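Local coordinates for protein SeviL (Septifer virgatus, PDB 6LF2) that binds the saccharides of the glycosphingolipids asialo-GM1 and GM1b as an R-type lectin of the beta-trefoil fold, at residues 25-30 with 61-66. Residues are numbered along the deposited sequence; the frame is centred on the assembly and turned at random.
With NGA (2-acetamido-2-deoxy-beta-D-galactopyranose), chain D; GAL (beta-D-galactopyranose), chain C.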
loop_
_atom_site.group_PDB
_atom_site.type_symbol
_atom_site.label_atom_id
_atom_site.label_comp_id
_atom_site.label_asym_id
_atom_site.label_seq_id
_atom_site.Cartn_x
_atom_site.Cartn_y
_atom_site.Cartn_z
ATOM N N TYR B 25 12.274 8.509 1.136
ATOM C CA TYR B 25 13.504 9.241 1.435
ATOM C C TYR B 25 14.598 8.706 0.522
ATOM O O TYR B 25 14.986 7.541 0.646
ATOM C CB TYR B 25 13.918 9.113 2.902
ATOM C CG TYR B 25 15.242 9.804 3.179
ATOM C CD1 TYR B 25 15.388 11.156 2.938
ATOM C CD2 TYR B 25 16.343 9.094 3.657
ATOM C CE1 TYR B 25 16.598 11.805 3.179
ATOM C CE2 TYR B 25 17.559 9.738 3.897
ATOM C CZ TYR B 25 17.674 11.090 3.650
ATOM O OH TYR B 25 18.872 11.755 3.881
ATOM N N ASN B 26 15.091 9.562 -0.374
ATOM C CA ASN B 26 16.202 9.237 -1.268
ATOM C C ASN B 26 17.469 9.899 -0.736
ATOM O O ASN B 26 17.606 11.127 -0.800
ATOM C CB ASN B 26 15.913 9.700 -2.694
ATOM C CG ASN B 26 16.878 9.103 -3.706
ATOM O OD1 ASN B 26 18.028 9.547 -3.829
ATOM N ND2 ASN B 26 16.416 8.090 -4.441
ATOM N N LEU B 27 18.395 9.078 -0.240
ATOM C CA LEU B 27 19.624 9.597 0.355
ATOM C C LEU B 27 20.442 10.403 -0.650
ATOM O O LEU B 27 20.920 11.499 -0.333
ATOM C CB LEU B 27 20.446 8.438 0.919
ATOM C CG LEU B 27 21.813 8.801 1.505
ATOM C CD1 LEU B 27 21.638 9.714 2.703
ATOM C CD2 LEU B 27 22.531 7.548 1.903
ATOM N N GLY B 28 20.595 9.889 -1.874
ATOM C CA GLY B 28 21.473 10.539 -2.837
ATOM C C GLY B 28 21.016 11.931 -3.222
ATOM O O GLY B 28 21.835 12.829 -3.425
ATOM N N ARG B 29 19.707 12.133 -3.342
ATOM C CA ARG B 29 19.173 13.446 -3.666
ATOM C C ARG B 29 18.891 14.286 -2.429
ATOM O O ARG B 29 18.467 15.437 -2.567
ATOM C CB ARG B 29 17.884 13.316 -4.487
ATOM C CG ARG B 29 18.048 12.616 -5.823
ATOM C CD ARG B 29 16.915 12.980 -6.784
ATOM N NE ARG B 29 15.591 12.832 -6.183
ATOM C CZ ARG B 29 14.967 11.669 -6.017
ATOM N NH1 ARG B 29 13.764 11.634 -5.452
ATOM N NH2 ARG B 29 15.552 10.539 -6.403
ATOM N N LYS B 30 19.105 13.734 -1.236
ATOM C CA LYS B 30 18.697 14.370 0.011
ATOM C C LYS B 30 17.236 14.799 -0.072
ATOM O O LYS B 30 16.879 15.940 0.225
ATOM C CB LYS B 30 19.604 15.557 0.337
ATOM C CG LYS B 30 21.069 15.184 0.422
ATOM C CD LYS B 30 21.295 14.100 1.467
ATOM C CE LYS B 30 22.783 13.824 1.659
ATOM N NZ LYS B 30 23.559 15.082 1.869
ATOM N N GLU B 61 17.786 4.441 5.630
ATOM C CA GLU B 61 19.174 4.842 5.392
ATOM C C GLU B 61 19.880 5.228 6.692
ATOM O O GLU B 61 20.624 6.207 6.740
ATOM C CB GLU B 61 19.248 5.990 4.383
ATOM C CG GLU B 61 18.799 5.629 2.969
ATOM C CD GLU B 61 19.916 4.993 2.143
ATOM O OE1 GLU B 61 20.915 4.535 2.742
ATOM O OE2 GLU B 61 19.801 4.953 0.898
ATOM N N SER B 62 19.638 4.455 7.749
ATOM C CA SER B 62 20.236 4.645 9.069
ATOM C C SER B 62 19.830 5.957 9.723
ATOM O O SER B 62 20.464 6.370 10.710
ATOM C CB SER B 62 21.766 4.554 9.007
ATOM O OG SER B 62 22.181 3.255 8.611
ATOM N N LYS B 63 18.792 6.621 9.214
ATOM C CA LYS B 63 18.256 7.838 9.808
ATOM C C LYS B 63 16.823 7.599 10.278
ATOM O O LYS B 63 16.225 6.551 10.026
ATOM C CB LYS B 63 18.297 9.012 8.822
ATOM C CG LYS B 63 19.647 9.275 8.165
ATOM C CD LYS B 63 19.563 10.514 7.292
ATOM C CE LYS B 63 20.751 10.657 6.356
ATOM N NZ LYS B 63 22.023 10.956 7.072
ATOM N N PHE B 64 16.264 8.605 10.950
ATOM C CA PHE B 64 14.964 8.477 11.596
ATOM C C PHE B 64 14.074 9.652 11.232
ATOM O O PHE B 64 14.523 10.796 11.223
ATOM C CB PHE B 64 15.114 8.399 13.110
ATOM C CG PHE B 64 16.041 7.314 13.566
ATOM C CD1 PHE B 64 15.558 6.049 13.861
ATOM C CD2 PHE B 64 17.401 7.563 13.709
ATOM C CE1 PHE B 64 16.418 5.043 14.284
ATOM C CE2 PHE B 64 18.261 6.568 14.129
ATOM C CZ PHE B 64 17.772 5.305 14.415
ATOM N N LEU B 65 12.804 9.365 10.945
ATOM C CA LEU B 65 11.846 10.427 10.665
ATOM C C LEU B 65 11.582 11.275 11.908
ATOM O O LEU B 65 11.238 10.756 12.974
ATOM C CB LEU B 65 10.535 9.834 10.158
ATOM C CG LEU B 65 9.554 10.849 9.561
ATOM C CD1 LEU B 65 10.083 11.417 8.284
ATOM C CD2 LEU B 65 8.178 10.210 9.327
ATOM N N GLN B 66 11.707 12.583 11.755
ATOM C CA GLN B 66 11.708 13.510 12.874
ATOM C C GLN B 66 10.819 14.700 12.558
ATOM O O GLN B 66 10.739 15.142 11.413
ATOM C CB GLN B 66 13.135 14.001 13.163
ATOM C CG GLN B 66 13.267 14.976 14.325
ATOM C CD GLN B 66 14.681 15.510 14.453
ATOM O OE1 GLN B 66 15.357 15.756 13.446
ATOM N NE2 GLN B 66 15.145 15.678 15.691
HETATM C C1 NGA D . 11.176 10.007 -8.351
HETATM C C2 NGA D . 12.672 9.702 -8.405
HETATM C C3 NGA D . 12.970 8.315 -7.847
HETATM C C4 NGA D . 12.292 8.126 -6.491
HETATM C C5 NGA D . 10.824 8.551 -6.539
HETATM C C6 NGA D . 10.160 8.473 -5.165
HETATM C C7 NGA D . 14.118 10.767 -10.053
HETATM C C8 NGA D . 14.855 10.599 -11.350
HETATM N N2 NGA D . 13.187 9.855 -9.757
HETATM O O3 NGA D . 14.367 8.209 -7.661
HETATM O O4 NGA D . 12.972 8.896 -5.514
HETATM O O5 NGA D . 10.747 9.878 -7.005
HETATM O O6 NGA D . 10.002 7.141 -4.750
HETATM O O7 NGA D . 14.377 11.721 -9.320
HETATM C C1 GAL C . 14.898 6.892 -7.879
HETATM C C2 GAL C . 16.387 7.069 -8.242
HETATM C C3 GAL C . 17.095 5.721 -8.373
HETATM C C4 GAL C . 16.916 4.924 -7.060
HETATM C C5 GAL C . 15.403 4.821 -6.798
HETATM C C6 GAL C . 15.014 4.159 -5.501
HETATM O O2 GAL C . 16.554 7.784 -9.469
HETATM O O3 GAL C . 18.489 5.892 -8.639
HETATM O O4 GAL C . 17.588 5.559 -5.938
HETATM O O5 GAL C . 14.797 6.121 -6.739
HETATM O O6 GAL C . 15.258 2.788 -5.551
HETATM O O HOH W 1 18.110 6.261 -0.530
#
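A single water joins Glu61 to Leu27: Glu61 OE2 accepts its hydrogen at 2.6 Å from the water oxygen, and that oxygen accepts the backbone N-H of Leu27. No direct hydrogen bond spans 25-30 and 61-66; the water bridge supplies a polar link between them, illustrating how a solvent molecule can tie a binding loop to its fold. A bend at chi2 (-84°) brings Glu61 CD alongside Leu27, the two side chains crossing obliquely, with Leu27 CB 3.5 Å from Glu61 OE2 while CD2 meets OE1. Beside them Lys63 crosses Tyr25 at about a right angle, its CE 3.3 Å from the phenol OH and its CD oblique to the ring; Glu61 CB comes to the ring edge at CE2. Beyond these methylenes, Lys63 NZ forms a salt bridge with Asp76.

The far side of 25-30 faces sugar. Leu27 to Lys30 is a type I turn, and Asn26 OD1 accepts the backbone N-H of Arg29, an Asx motif, on a lone pair in the carbonyl plane. Asn26 ND2 reaches galactose O4 at 3.2 Å. Arg29 NH1 and NH2 both grip NGA O4, which lies at the guanidinium edge, while Asn26 CB and NGA O7 lie over opposite faces; Asp31 pairs with NH1. Segment 25-30 thus meets 61-66 through Tyr25, Leu27 and water, while its Asn26 and Arg29 bind the glycan.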